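Local structure of putative methyltransferase from antibiotic biosynthesis pathway (Anabaena variabilis ATCC 29413, 3EGE) at residues Ala51-Gly56 with Val73-Val78; Leu88-Lys93 with Gln118-Asp123; Leu128-Ile133 with Arg253-Thr258; Phe145-Glu150 with Asp217-Gly222. The protein probably transfers a methyl group from S-adenosylmethionine to a substrate not yet identified, possibly within an antibiotic biosynthesis pathway. All coordinates share one frame; numbering follows the deposited sequence.

In the fold
Contacts 1 and 2 pack beside the Rossmann-like sheet of the methyltransferase fold and contact 3 is within it, whereas contact 4 joins helices beyond it. Along the chain, contacts 1 and 2 close in turn before contact 3 opens. Contact 1 ties helix 47-53 to the loop before edge strand 78-81; contact 2, about 20 Å away between centres, fixes another loop to the end of helix 110-120. Strand 126-131 follows that helix and pairs in contact 3 with strand 252-258. Between those strands in sequence comes contact 4, its centre about 26 Å from that of contact 3 and touching it where Ile133 packs on Trp149. Contact 4 thus joins helices from two connections, before and after sheet strand 172-181.

Contact 1 (Ala51-Gly56 with Val73-Val78); sequences ALANQG and VVHPQV
His75, in the loop between helix 66-70 and strand 78-81, faces Ala53 of helix 47-53 and Asn54 next to it. Its CG stands anti to the backbone N (chi1 -168°), and the ring meets both residues. NE2 donates to the side-chain carbonyl of Asn54, 2.7 Å from NE2 to OD1. This bond is short but bent, 140° at the hydrogen: NE2 sits above the amide's carbonyl plane, and ring and amide planes are 65° apart. CE1 of the same ring lies 3.5 Å from CB of Ala53, so the imidazole touches a methyl and a polar group of consecutive residues. Pro76 CD lies over one face of the His75 ring, toward the rim. Gln77 brings its backbone N to the other ring nitrogen, 3.2 Å from His75 ND1, while its CB approaches Ala53 CB at 4.2 Å. A type I turn from His75 to Val78 brings these groups together. Val78, where strand 78-81 begins, adds its CG2 branch, 3.5 Å from Ala53 CB. That one methyl therefore fits among His75, Gln77 and Val78, and it also touches Val59 of strand 58-62, the neighbour of strand 78-81 in the sheet. The result is a small apolar seam between helix and sheet edge with a polar bond on its outer side. With NE2 donating a hydrogen bond and ND1 accepting one, the imidazole is gripped at both nitrogens, an arrangement consistent with a neutral ring protonated on NE2.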
loop_
_atom_site.group_PDB
_atom_site.type_symbol
_atom_site.label_atom_id
_atom_site.label_comp_id
_atom_site.label_asym_id
_atom_site.label_seq_id
_atom_site.Cartn_x
_atom_site.Cartn_y
_atom_site.Cartn_z
ATOM N N ALA A 51 6.126 8.917 9.191
ATOM C CA ALA A 51 6.775 7.754 9.805
ATOM C C ALA A 51 8.248 7.622 9.342
ATOM O O ALA A 51 9.147 7.433 10.166
ATOM C CB ALA A 51 5.956 6.458 9.505
ATOM N N LEU A 52 8.478 7.763 8.038
ATOM C CA LEU A 52 9.847 7.750 7.467
ATOM C C LEU A 52 10.626 9.007 7.788
ATOM O O LEU A 52 11.835 8.919 7.991
ATOM C CB LEU A 52 9.823 7.517 5.954
ATOM C CG LEU A 52 9.380 6.093 5.581
ATOM C CD1 LEU A 52 8.769 6.090 4.212
ATOM C CD2 LEU A 52 10.553 5.106 5.692
ATOM N N ALA A 53 9.952 10.166 7.847
ATOM C CA ALA A 53 10.602 11.420 8.276
ATOM C C ALA A 53 11.143 11.240 9.699
ATOM O O ALA A 53 12.282 11.586 9.976
ATOM C CB ALA A 53 9.642 12.641 8.203
ATOM N N ASN A 54 10.332 10.631 10.567
ATOM C CA ASN A 54 10.735 10.310 11.943
ATOM C C ASN A 54 11.874 9.314 12.075
ATOM O O ASN A 54 12.408 9.187 13.173
ATOM C CB ASN A 54 9.520 9.869 12.782
ATOM C CG ASN A 54 8.566 11.023 13.089
ATOM O OD1 ASN A 54 8.978 12.171 13.183
ATOM N ND2 ASN A 54 7.302 10.712 13.276
ATOM N N GLN A 55 12.239 8.612 10.989
ATOM C CA GLN A 55 13.437 7.747 10.970
ATOM C C GLN A 55 14.720 8.509 10.639
ATOM O O GLN A 55 15.755 7.891 10.572
ATOM C CB GLN A 55 13.287 6.602 9.958
ATOM C CG GLN A 55 12.164 5.602 10.255
ATOM C CD GLN A 55 12.390 4.774 11.510
ATOM O OE1 GLN A 55 11.482 4.629 12.319
ATOM N NE2 GLN A 55 13.599 4.254 11.689
ATOM N N GLY A 56 14.664 9.824 10.426
ATOM C CA GLY A 56 15.822 10.633 10.069
ATOM C C GLY A 56 15.997 10.847 8.572
ATOM O O GLY A 56 17.128 10.831 8.070
ATOM N N VAL A 73 -0.438 15.378 9.151
ATOM C CA VAL A 73 0.382 15.976 10.208
ATOM C C VAL A 73 1.459 16.876 9.589
ATOM O O VAL A 73 2.244 16.415 8.751
ATOM C CB VAL A 73 1.106 14.866 11.067
ATOM C CG1 VAL A 73 2.094 15.471 12.096
ATOM C CG2 VAL A 73 0.089 13.939 11.754
ATOM N N VAL A 74 1.471 18.152 9.982
ATOM C CA VAL A 74 2.523 19.093 9.580
ATOM C C VAL A 74 3.781 18.613 10.300
ATOM O O VAL A 74 3.773 18.479 11.527
ATOM C CB VAL A 74 2.209 20.556 9.999
ATOM C CG1 VAL A 74 3.424 21.471 9.791
ATOM C CG2 VAL A 74 0.992 21.079 9.234
ATOM N N HIS A 75 4.826 18.310 9.536
ATOM C CA HIS A 75 6.080 17.800 10.076
ATOM C C HIS A 75 7.220 18.633 9.488
ATOM O O HIS A 75 7.181 18.934 8.278
ATOM C CB HIS A 75 6.238 16.319 9.719
ATOM C CG HIS A 75 7.350 15.633 10.454
ATOM N ND1 HIS A 75 8.655 15.647 10.015
ATOM C CD2 HIS A 75 7.353 14.918 11.603
ATOM C CE1 HIS A 75 9.417 14.980 10.863
ATOM N NE2 HIS A 75 8.649 14.519 11.831
ATOM N N PRO A 76 8.225 19.011 10.320
ATOM C CA PRO A 76 9.332 19.844 9.823
ATOM C C PRO A 76 10.157 19.277 8.652
ATOM O O PRO A 76 10.680 20.065 7.871
ATOM C CB PRO A 76 10.245 20.014 11.058
ATOM C CG PRO A 76 9.456 19.631 12.188
ATOM C CD PRO A 76 8.412 18.687 11.747
ATOM N N GLN A 77 10.277 17.948 8.583
ATOM C CA GLN A 77 11.035 17.230 7.555
ATOM C C GLN A 77 10.185 16.632 6.411
ATOM O O GLN A 77 10.695 15.839 5.618
ATOM C CB GLN A 77 11.949 16.160 8.203
ATOM C CG GLN A 77 13.181 16.721 8.978
ATOM C CD GLN A 77 12.891 17.253 10.373
ATOM O OE1 GLN A 77 11.959 16.820 11.036
ATOM N NE2 GLN A 77 13.722 18.186 10.838
ATOM N N VAL A 78 8.910 17.021 6.321
ATOM C CA VAL A 78 8.028 16.597 5.235
ATOM C C VAL A 78 7.608 17.848 4.446
ATOM O O VAL A 78 7.166 18.824 5.048
ATOM C CB VAL A 78 6.782 15.809 5.742
ATOM C CG1 VAL A 78 5.905 15.345 4.571
ATOM C CG2 VAL A 78 7.210 14.590 6.555
#

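Contact 2 (Leu88-Lys93 with Gln118-Asp123); sequences LALPDK and QRIIRD
In the Rossmann-like methyltransferase domain, the loop leading to strand 97-101 wraps the C-terminal end of helix 110-120, with Leu90, Asp92 and Lys93 meeting Arg119 and the carbonyls around it. The Arg119 guanidinium approaches Leu90 O end-on: NH1 at 3.0 Å and NH2 at 3.1 Å both donate to that oxygen, which lies in the guanidinium plane. NH1 also forms a salt bridge with Asp92 OD1 at 2.9 Å, nearly straight (168°) and on the anti lone pair of the carboxylate, whose plane is turned 51° from the guanidinium. Glu116 pairs with NE, and its other oxygen takes the N-H of Leu88. Ile120 CG2 lies over one guanidinium face, toward its rim, while Ile120 CD1 touches CD1 of both Leu88 and Leu90, 3.9 Å from each, on the side toward the sheet. Lys93 then follows the helix end. Its N donates to Arg119 O at 3.0 Å; chi2 (-54°) turns CD toward the helix end, and the extended rest of the chain brings NZ to Ile121 O at 2.7 Å and to Gln118 O at 2.9 Å, nearly along each C=O axis. In return, Lys93 O accepts from Arg122 NE, which stands above the carbonyl plane. An ammonium group set against the carbonyl end of the helix probably offsets its partial negative charge, and Arg119, flanked by Asp92 and Glu116, is likely to stay protonated.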
loop_
_atom_site.group_PDB
_atom_site.type_symbol
_atom_site.label_atom_id
_atom_site.label_comp_id
_atom_site.label_asym_id
_atom_site.label_seq_id
_atom_site.Cartn_x
_atom_site.Cartn_y
_atom_site.Cartn_z
ATOM N N LEU A 88 5.755 15.316 -11.981
ATOM C CA LEU A 88 6.274 15.777 -10.709
ATOM C C LEU A 88 6.933 17.146 -10.901
ATOM O O LEU A 88 7.685 17.336 -11.852
ATOM C CB LEU A 88 7.271 14.770 -10.139
ATOM C CG LEU A 88 6.778 13.321 -9.945
ATOM C CD1 LEU A 88 7.961 12.374 -9.547
ATOM C CD2 LEU A 88 5.647 13.213 -8.927
ATOM N N ALA A 89 6.641 18.091 -9.993
ATOM C CA ALA A 89 7.251 19.437 -9.998
ATOM C C ALA A 89 8.699 19.450 -9.446
ATOM O O ALA A 89 9.388 20.451 -9.540
ATOM C CB ALA A 89 6.409 20.396 -9.216
ATOM N N LEU A 90 9.174 18.322 -8.946
ATOM C CA LEU A 90 10.473 18.188 -8.334
ATOM C C LEU A 90 11.558 18.218 -9.407
ATOM O O LEU A 90 11.364 17.623 -10.455
ATOM C CB LEU A 90 10.539 16.854 -7.570
ATOM C CG LEU A 90 9.460 16.603 -6.504
ATOM C CD1 LEU A 90 9.631 15.189 -5.924
ATOM C CD2 LEU A 90 9.496 17.709 -5.436
ATOM N N PRO A 91 12.688 18.915 -9.163
ATOM C CA PRO A 91 13.731 18.923 -10.185
ATOM C C PRO A 91 14.404 17.571 -10.450
ATOM O O PRO A 91 14.214 16.609 -9.709
ATOM C CB PRO A 91 14.777 19.915 -9.626
ATOM C CG PRO A 91 14.067 20.682 -8.580
ATOM C CD PRO A 91 13.078 19.738 -8.005
ATOM N N ASP A 92 15.170 17.538 -11.535
ATOM C CA ASP A 92 15.987 16.383 -11.905
ATOM C C ASP A 92 16.993 16.168 -10.777
ATOM O O ASP A 92 17.540 17.149 -10.236
ATOM C CB ASP A 92 16.831 16.682 -13.163
ATOM C CG ASP A 92 16.043 16.759 -14.456
ATOM O OD1 ASP A 92 14.856 16.463 -14.518
ATOM O OD2 ASP A 92 16.671 17.094 -15.464
ATOM N N LYS A 93 17.221 14.915 -10.411
ATOM C CA LYS A 93 18.273 14.572 -9.436
ATOM C C LYS A 93 18.187 15.382 -8.116
ATOM O O LYS A 93 19.168 15.915 -7.643
ATOM C CB LYS A 93 19.663 14.715 -10.128
ATOM C CG LYS A 93 19.795 14.018 -11.520
ATOM C CD LYS A 93 19.416 12.546 -11.425
ATOM C CE LYS A 93 19.358 11.751 -12.707
ATOM N NZ LYS A 93 18.532 10.469 -12.428
ATOM N N GLN A 118 12.692 7.817 -11.945
ATOM C CA GLN A 118 14.064 7.733 -12.412
ATOM C C GLN A 118 14.682 9.125 -12.647
ATOM O O GLN A 118 15.860 9.328 -12.368
ATOM C CB GLN A 118 14.146 6.845 -13.675
ATOM C CG GLN A 118 15.568 6.659 -14.261
ATOM C CD GLN A 118 16.599 6.098 -13.264
ATOM O OE1 GLN A 118 16.311 5.186 -12.473
ATOM N NE2 GLN A 118 17.817 6.616 -13.341
ATOM N N ARG A 119 13.881 10.075 -13.129
ATOM C CA ARG A 119 14.363 11.439 -13.421
ATOM C C ARG A 119 14.804 12.192 -12.159
ATOM O O ARG A 119 15.825 12.903 -12.177
ATOM C CB ARG A 119 13.268 12.232 -14.151
ATOM C CG ARG A 119 13.633 13.663 -14.548
ATOM C CD ARG A 119 12.476 14.424 -15.168
ATOM N NE ARG A 119 11.362 14.616 -14.233
ATOM C CZ ARG A 119 11.323 15.515 -13.253
ATOM N NH1 ARG A 119 12.359 16.290 -12.972
ATOM N NH2 ARG A 119 10.249 15.576 -12.500
ATOM N N ILE A 120 14.037 12.022 -11.081
ATOM C CA ILE A 120 14.288 12.724 -9.814
ATOM C C ILE A 120 15.343 12.093 -8.919
ATOM O O ILE A 120 15.921 12.792 -8.068
ATOM C CB ILE A 120 12.956 12.994 -9.002
ATOM C CG1 ILE A 120 12.345 11.701 -8.393
ATOM C CG2 ILE A 120 11.985 13.767 -9.890
ATOM C CD1 ILE A 120 11.162 11.928 -7.430
ATOM N N ILE A 121 15.617 10.804 -9.135
ATOM C CA ILE A 121 16.508 10.046 -8.253
ATOM C C ILE A 121 18.019 10.214 -8.560
ATOM O O ILE A 121 18.422 10.297 -9.722
ATOM C CB ILE A 121 16.078 8.542 -8.188
ATOM C CG1 ILE A 121 16.492 7.899 -6.836
ATOM C CG2 ILE A 121 16.583 7.762 -9.428
ATOM C CD1 ILE A 121 15.993 6.429 -6.614
ATOM N N ARG A 122 18.827 10.250 -7.494
ATOM C CA ARG A 122 20.291 10.297 -7.573
ATOM C C ARG A 122 20.859 8.853 -7.510
ATOM O O ARG A 122 20.626 8.100 -8.464
ATOM C CB ARG A 122 20.848 11.175 -6.469
ATOM C CG ARG A 122 20.509 12.623 -6.578
ATOM C CD ARG A 122 20.800 13.229 -5.226
ATOM N NE ARG A 122 20.314 14.573 -5.183
ATOM C CZ ARG A 122 19.731 15.169 -4.136
ATOM N NH1 ARG A 122 19.523 14.566 -2.957
ATOM N NH2 ARG A 122 19.339 16.426 -4.300
ATOM N N ASP A 123 21.554 8.452 -6.427
ATOM C CA ASP A 123 22.205 7.114 -6.338
ATOM C C ASP A 123 21.423 6.025 -5.641
ATOM O O ASP A 123 21.850 4.866 -5.685
ATOM C CB ASP A 123 23.551 7.201 -5.587
ATOM C CG ASP A 123 24.521 8.152 -6.216
ATOM O OD1 ASP A 123 24.476 8.375 -7.441
ATOM O OD2 ASP A 123 25.344 8.669 -5.450
#

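Contact 3 (Leu128-Ile133 with Arg253-Thr258); sequences LLTFDI and RFIYTT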
loop_
_atom_site.group_PDB
_atom_site.type_symbol
_atom_site.label_atom_id
_atom_site.label_comp_id
_atom_site.label_asym_id
_atom_site.label_seq_id
_atom_site.Cartn_x
_atom_site.Cartn_y
_atom_site.Cartn_z
ATOM N N LEU A 128 8.860 0.127 -4.111
ATOM C CA LEU A 128 7.404 0.126 -4.320
ATOM C C LEU A 128 6.761 -0.998 -3.502
ATOM O O LEU A 128 7.168 -2.122 -3.650
ATOM C CB LEU A 128 7.085 -0.087 -5.818
ATOM C CG LEU A 128 7.793 0.838 -6.835
ATOM C CD1 LEU A 128 7.362 0.505 -8.289
ATOM C CD2 LEU A 128 7.549 2.309 -6.532
ATOM N N LEU A 129 5.813 -0.681 -2.612
ATOM C CA LEU A 129 5.000 -1.705 -1.935
ATOM C C LEU A 129 3.755 -1.748 -2.810
ATOM O O LEU A 129 3.009 -0.766 -2.900
ATOM C CB LEU A 129 4.627 -1.408 -0.481
ATOM C CG LEU A 129 3.775 -2.510 0.210
ATOM C CD1 LEU A 129 4.433 -3.912 0.144
ATOM C CD2 LEU A 129 3.430 -2.167 1.662
ATOM N N THR A 130 3.574 -2.896 -3.465
ATOM C CA THR A 130 2.504 -3.127 -4.426
ATOM C C THR A 130 1.931 -4.528 -4.200
ATOM O O THR A 130 2.169 -5.145 -3.167
ATOM C CB THR A 130 3.048 -2.904 -5.879
ATOM O OG1 THR A 130 1.991 -2.991 -6.839
ATOM C CG2 THR A 130 4.180 -3.892 -6.220
ATOM N N PHE A 131 1.159 -5.009 -5.159
ATOM C CA PHE A 131 0.522 -6.294 -5.058
ATOM C C PHE A 131 0.145 -6.903 -6.415
ATOM O O PHE A 131 0.067 -6.220 -7.451
ATOM C CB PHE A 131 -0.786 -6.143 -4.228
ATOM C CG PHE A 131 -1.823 -5.274 -4.899
ATOM C CD1 PHE A 131 -1.777 -3.888 -4.763
ATOM C CD2 PHE A 131 -2.797 -5.825 -5.717
ATOM C CE1 PHE A 131 -2.699 -3.064 -5.417
ATOM C CE2 PHE A 131 -3.730 -5.013 -6.376
ATOM C CZ PHE A 131 -3.679 -3.631 -6.227
ATOM N N ASP A 132 -0.137 -8.203 -6.335
ATOM C CA ASP A 132 -0.749 -8.974 -7.384
ATOM C C ASP A 132 -1.659 -10.041 -6.712
ATOM O O ASP A 132 -1.182 -11.063 -6.202
ATOM C CB ASP A 132 0.292 -9.594 -8.281
ATOM C CG ASP A 132 -0.312 -10.290 -9.474
ATOM O OD1 ASP A 132 -1.567 -10.426 -9.540
ATOM O OD2 ASP A 132 0.479 -10.691 -10.339
ATOM N N ILE A 133 -2.967 -9.803 -6.764
ATOM C CA ILE A 133 -3.973 -10.715 -6.183
ATOM C C ILE A 133 -3.906 -12.152 -6.791
ATOM O O ILE A 133 -4.225 -13.130 -6.112
ATOM C CB ILE A 133 -5.424 -10.111 -6.311
ATOM C CG1 ILE A 133 -6.378 -10.703 -5.265
ATOM C CG2 ILE A 133 -5.970 -10.311 -7.735
ATOM C CD1 ILE A 133 -6.055 -10.391 -3.864
ATOM N N ARG A 253 3.742 -7.377 -2.385
ATOM C CA ARG A 253 5.112 -7.487 -2.871
ATOM C C ARG A 253 5.853 -6.145 -2.884
ATOM O O ARG A 253 5.289 -5.116 -3.275
ATOM C CB ARG A 253 5.078 -7.964 -4.333
ATOM C CG ARG A 253 4.514 -9.344 -4.595
ATOM C CD ARG A 253 5.520 -10.436 -4.200
ATOM N NE ARG A 253 4.982 -11.765 -4.421
ATOM C CZ ARG A 253 4.076 -12.393 -3.662
ATOM N NH1 ARG A 253 3.565 -11.838 -2.592
ATOM N NH2 ARG A 253 3.667 -13.605 -3.991
ATOM N N PHE A 254 7.121 -6.178 -2.466
ATOM C CA PHE A 254 8.018 -5.037 -2.646
ATOM C C PHE A 254 8.711 -5.251 -3.989
ATOM O O PHE A 254 9.280 -6.322 -4.212
ATOM C CB PHE A 254 9.073 -4.908 -1.546
ATOM C CG PHE A 254 8.554 -4.321 -0.276
ATOM C CD1 PHE A 254 8.318 -2.959 -0.185
ATOM C CD2 PHE A 254 8.315 -5.124 0.848
ATOM C CE1 PHE A 254 7.845 -2.381 1.018
ATOM C CE2 PHE A 254 7.817 -4.559 2.057
ATOM C CZ PHE A 254 7.594 -3.185 2.140
ATOM N N ILE A 255 8.562 -4.284 -4.898
ATOM C CA ILE A 255 9.322 -4.216 -6.150
ATOM C C ILE A 255 10.352 -3.107 -5.864
ATOM O O ILE A 255 9.981 -2.025 -5.376
ATOM C CB ILE A 255 8.510 -3.754 -7.378
ATOM C CG1 ILE A 255 7.457 -4.752 -7.810
ATOM C CG2 ILE A 255 9.419 -3.607 -8.585
ATOM C CD1 ILE A 255 6.675 -4.182 -9.012
ATOM N N TYR A 256 11.621 -3.381 -6.179
ATOM C CA TYR A 256 12.696 -2.438 -5.934
ATOM C C TYR A 256 13.890 -2.591 -6.866
ATOM O O TYR A 256 14.212 -3.697 -7.313
ATOM C CB TYR A 256 13.175 -2.525 -4.474
ATOM C CG TYR A 256 13.685 -3.893 -4.088
ATOM C CD1 TYR A 256 12.801 -4.893 -3.675
ATOM C CD2 TYR A 256 15.058 -4.201 -4.133
ATOM C CE1 TYR A 256 13.257 -6.172 -3.315
ATOM C CE2 TYR A 256 15.524 -5.489 -3.774
ATOM C CZ TYR A 256 14.613 -6.467 -3.370
ATOM O OH TYR A 256 15.036 -7.740 -3.034
ATOM N N THR A 257 14.532 -1.456 -7.136
ATOM C CA THR A 257 15.743 -1.412 -7.932
ATOM C C THR A 257 16.967 -1.836 -7.106
ATOM O O THR A 257 17.013 -1.691 -5.876
ATOM C CB THR A 257 16.009 -0.030 -8.516
ATOM O OG1 THR A 257 15.911 0.939 -7.469
ATOM C CG2 THR A 257 15.012 0.292 -9.610
ATOM N N THR A 258 17.922 -2.414 -7.828
ATOM C CA THR A 258 19.230 -2.832 -7.317
ATOM C C THR A 258 20.269 -2.381 -8.349
ATOM O O THR A 258 19.909 -1.972 -9.460
ATOM C CB THR A 258 19.337 -4.387 -7.127
ATOM O OG1 THR A 258 18.976 -5.054 -8.340
ATOM C CG2 THR A 258 18.427 -4.885 -6.007
#
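Leu128 to Thr130 pair antiparallel with Arg253 to Ile255, the joint at which strand 252-258 enters the sheet. In the strand order of class I methyltransferases, this reversed strand sits between the parallel set and strand 172-181. The tight part is a ladder of three pairs. Leu128 and Ile255 exchange two bonds, Leu128 N to Ile255 O at 2.7 Å and Ile255 N to Leu128 O at 2.9 Å. Thr130 and Arg253 do the same, each N 2.8 Å from the other's O. On the face toward helix 158-169, Thr130 CG2 rests 3.7 Å from Ile255 CG1, whereas Thr130 OG1 bonds to Gln161; the buried Arg253 ends in a salt bridge with Asp249. The looser side begins at Phe131, which comes no nearer than 4.3 Å, from its CA to Arg253 N. Phe131, partly exposed, turns its ring away to meet His105 edge-to-face, while Asp132 continues the backbone pairing with Gly251. At the other end Tyr256, also partly exposed, packs on strand 172-181 instead. Across the non-hydrogen-bonded middle pair, on the opposite face, Leu129 CG is anti to the backbone N (chi1 -180°), and its CD1 methyl sits over the centre of the Phe254 ring, 3.7 Å from the centroid and 8° off the normal: a CH-pi contact.

Contact 4 (Phe145-Glu150 with Asp217-Gly222); sequences FPFLWE and DLVEKG
Phe145 and Phe147 are the two bumps that the start of helix 146-153 presses against helix 216-231. Phe145 CE1 fills the low spot over Gly222, where only backbone forms the surface, 3.7 Å from Gly222 C; Val219 O lies at the ring edge, 3.6 Å from CE1. In Phe147, two residues on, CG lies between backbone N and carbonyl carbon (chi1 54°), and the ring's rim from CD2 through CE2 to CZ lies against Leu218 and Val219. The Phe147 and Leu218 side chains pass in opposite directions, CD2 meeting Leu218 CD2 edge-on at 3.8 Å. The Val219 side chain crosses that of Phe147 at about a right angle, with CG2 3.7 Å from Phe147 CZ. Looser packing marks the outer side, where Pro146 CG stays 4.3 Å from Leu218 CD1. The helix axes remain 11.5 Å apart at closest approach and run 120° to each other, so the large rings span the gap. Phe211 of helix 209-213 meets both rings edge-to-face and touches Val219, completing the apolar cluster. This is aromatic helix-helix packing between two connections, one on each side of strand 172-181 in sequence, probably among the variable parts of this class I methyltransferase fold.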
loop_
_atom_site.group_PDB
_atom_site.type_symbol
_atom_site.label_atom_id
_atom_site.label_comp_id
_atom_site.label_asym_id
_atom_site.label_seq_id
_atom_site.Cartn_x
_atom_site.Cartn_y
_atom_site.Cartn_z
ATOM N N PHE A 145 -16.908 -10.313 0.635
ATOM C CA PHE A 145 -16.711 -9.002 -0.018
ATOM C C PHE A 145 -15.981 -9.158 -1.361
ATOM O O PHE A 145 -14.801 -8.790 -1.481
ATOM C CB PHE A 145 -15.957 -8.069 0.942
ATOM C CG PHE A 145 -16.650 -7.895 2.281
ATOM C CD1 PHE A 145 -17.922 -7.339 2.348
ATOM C CD2 PHE A 145 -16.031 -8.301 3.476
ATOM C CE1 PHE A 145 -18.571 -7.177 3.583
ATOM C CE2 PHE A 145 -16.674 -8.168 4.708
ATOM C CZ PHE A 145 -17.945 -7.589 4.763
ATOM N N PRO A 146 -16.694 -9.672 -2.394
ATOM C CA PRO A 146 -16.031 -9.962 -3.712
ATOM C C PRO A 146 -15.422 -8.753 -4.424
ATOM O O PRO A 146 -14.440 -8.896 -5.175
ATOM C CB PRO A 146 -17.157 -10.599 -4.544
ATOM C CG PRO A 146 -18.420 -10.101 -3.911
ATOM C CD PRO A 146 -18.126 -10.018 -2.437
ATOM N N PHE A 147 -16.033 -7.589 -4.201
ATOM C CA PHE A 147 -15.553 -6.326 -4.753
ATOM C C PHE A 147 -14.092 -6.017 -4.437
ATOM O O PHE A 147 -13.397 -5.430 -5.278
ATOM C CB PHE A 147 -16.459 -5.162 -4.365
ATOM C CG PHE A 147 -16.701 -5.036 -2.892
ATOM C CD1 PHE A 147 -15.786 -4.362 -2.068
ATOM C CD2 PHE A 147 -17.851 -5.608 -2.314
ATOM C CE1 PHE A 147 -16.003 -4.269 -0.688
ATOM C CE2 PHE A 147 -18.081 -5.504 -0.941
ATOM C CZ PHE A 147 -17.161 -4.829 -0.133
ATOM N N LEU A 148 -13.616 -6.409 -3.257
ATOM C CA LEU A 148 -12.187 -6.220 -2.888
ATOM C C LEU A 148 -11.255 -6.996 -3.800
ATOM O O LEU A 148 -10.245 -6.487 -4.201
ATOM C CB LEU A 148 -11.919 -6.649 -1.446
ATOM C CG LEU A 148 -12.633 -5.923 -0.310
ATOM C CD1 LEU A 148 -12.262 -6.589 1.003
ATOM C CD2 LEU A 148 -12.323 -4.414 -0.265
ATOM N N TRP A 149 -11.647 -8.213 -4.161
ATOM C CA TRP A 149 -10.886 -9.084 -5.039
ATOM C C TRP A 149 -10.897 -8.582 -6.487
ATOM O O TRP A 149 -9.856 -8.537 -7.163
ATOM C CB TRP A 149 -11.489 -10.489 -4.951
ATOM C CG TRP A 149 -10.704 -11.544 -5.653
ATOM C CD1 TRP A 149 -9.568 -12.153 -5.207
ATOM C CD2 TRP A 149 -11.025 -12.154 -6.906
ATOM N NE1 TRP A 149 -9.148 -13.083 -6.116
ATOM C CE2 TRP A 149 -10.006 -13.105 -7.175
ATOM C CE3 TRP A 149 -12.066 -11.984 -7.836
ATOM C CZ2 TRP A 149 -9.994 -13.888 -8.326
ATOM C CZ3 TRP A 149 -12.074 -12.764 -8.979
ATOM C CH2 TRP A 149 -11.034 -13.710 -9.225
ATOM N N GLU A 150 -12.100 -8.234 -6.935
ATOM C CA GLU A 150 -12.362 -7.692 -8.260
ATOM C C GLU A 150 -11.606 -6.396 -8.504
ATOM O O GLU A 150 -11.034 -6.211 -9.580
ATOM C CB GLU A 150 -13.863 -7.444 -8.437
ATOM C CG GLU A 150 -14.704 -8.719 -8.527
ATOM C CD GLU A 150 -16.197 -8.512 -8.237
ATOM O OE1 GLU A 150 -16.697 -7.372 -8.125
ATOM O OE2 GLU A 150 -16.881 -9.525 -8.082
ATOM N N ASP A 217 -25.672 -2.008 -1.177
ATOM C CA ASP A 217 -26.515 -3.175 -0.847
ATOM C C ASP A 217 -25.655 -4.459 -0.800
ATOM O O ASP A 217 -25.916 -5.342 0.004
ATOM C CB ASP A 217 -27.628 -3.380 -1.869
ATOM C CG ASP A 217 -28.747 -2.362 -1.772
ATOM O OD1 ASP A 217 -28.931 -1.691 -0.727
ATOM O OD2 ASP A 217 -29.489 -2.292 -2.768
ATOM N N LEU A 218 -24.655 -4.534 -1.684
ATOM C CA LEU A 218 -23.712 -5.648 -1.767
ATOM C C LEU A 218 -22.878 -5.730 -0.502
ATOM O O LEU A 218 -22.776 -6.817 0.095
ATOM C CB LEU A 218 -22.794 -5.529 -3.006
ATOM C CG LEU A 218 -21.665 -6.554 -3.224
ATOM C CD1 LEU A 218 -22.182 -8.027 -3.230
ATOM C CD2 LEU A 218 -20.920 -6.206 -4.513
ATOM N N VAL A 219 -22.270 -4.597 -0.121
ATOM C CA VAL A 219 -21.486 -4.501 1.141
ATOM C C VAL A 219 -22.345 -4.980 2.316
ATOM O O VAL A 219 -21.921 -5.832 3.119
ATOM C CB VAL A 219 -20.958 -3.052 1.463
ATOM C CG1 VAL A 219 -20.266 -3.046 2.845
ATOM C CG2 VAL A 219 -19.986 -2.537 0.358
ATOM N N GLU A 220 -23.568 -4.464 2.354
ATOM C CA GLU A 220 -24.527 -4.785 3.403
ATOM C C GLU A 220 -24.901 -6.292 3.476
ATOM O O GLU A 220 -24.974 -6.872 4.567
ATOM C CB GLU A 220 -25.743 -3.869 3.251
ATOM C CG GLU A 220 -26.681 -3.871 4.406
ATOM C CD GLU A 220 -26.017 -3.486 5.716
ATOM O OE1 GLU A 220 -25.165 -2.547 5.735
ATOM O OE2 GLU A 220 -26.364 -4.158 6.709
ATOM N N LYS A 221 -25.085 -6.928 2.325
ATOM C CA LYS A 221 -25.320 -8.377 2.277
ATOM C C LYS A 221 -24.114 -9.154 2.779
ATOM O O LYS A 221 -24.287 -10.146 3.471
ATOM C CB LYS A 221 -25.727 -8.845 0.874
ATOM C CG LYS A 221 -27.138 -8.434 0.477
ATOM C CD LYS A 221 -28.173 -9.318 1.127
ATOM C CE LYS A 221 -29.544 -8.660 1.159
ATOM N NZ LYS A 221 -29.610 -7.456 2.079
ATOM N N GLY A 222 -22.905 -8.695 2.426
ATOM C CA GLY A 222 -21.638 -9.256 2.957
ATOM C C GLY A 222 -21.546 -9.140 4.481
ATOM O O GLY A 222 -21.177 -10.106 5.167
#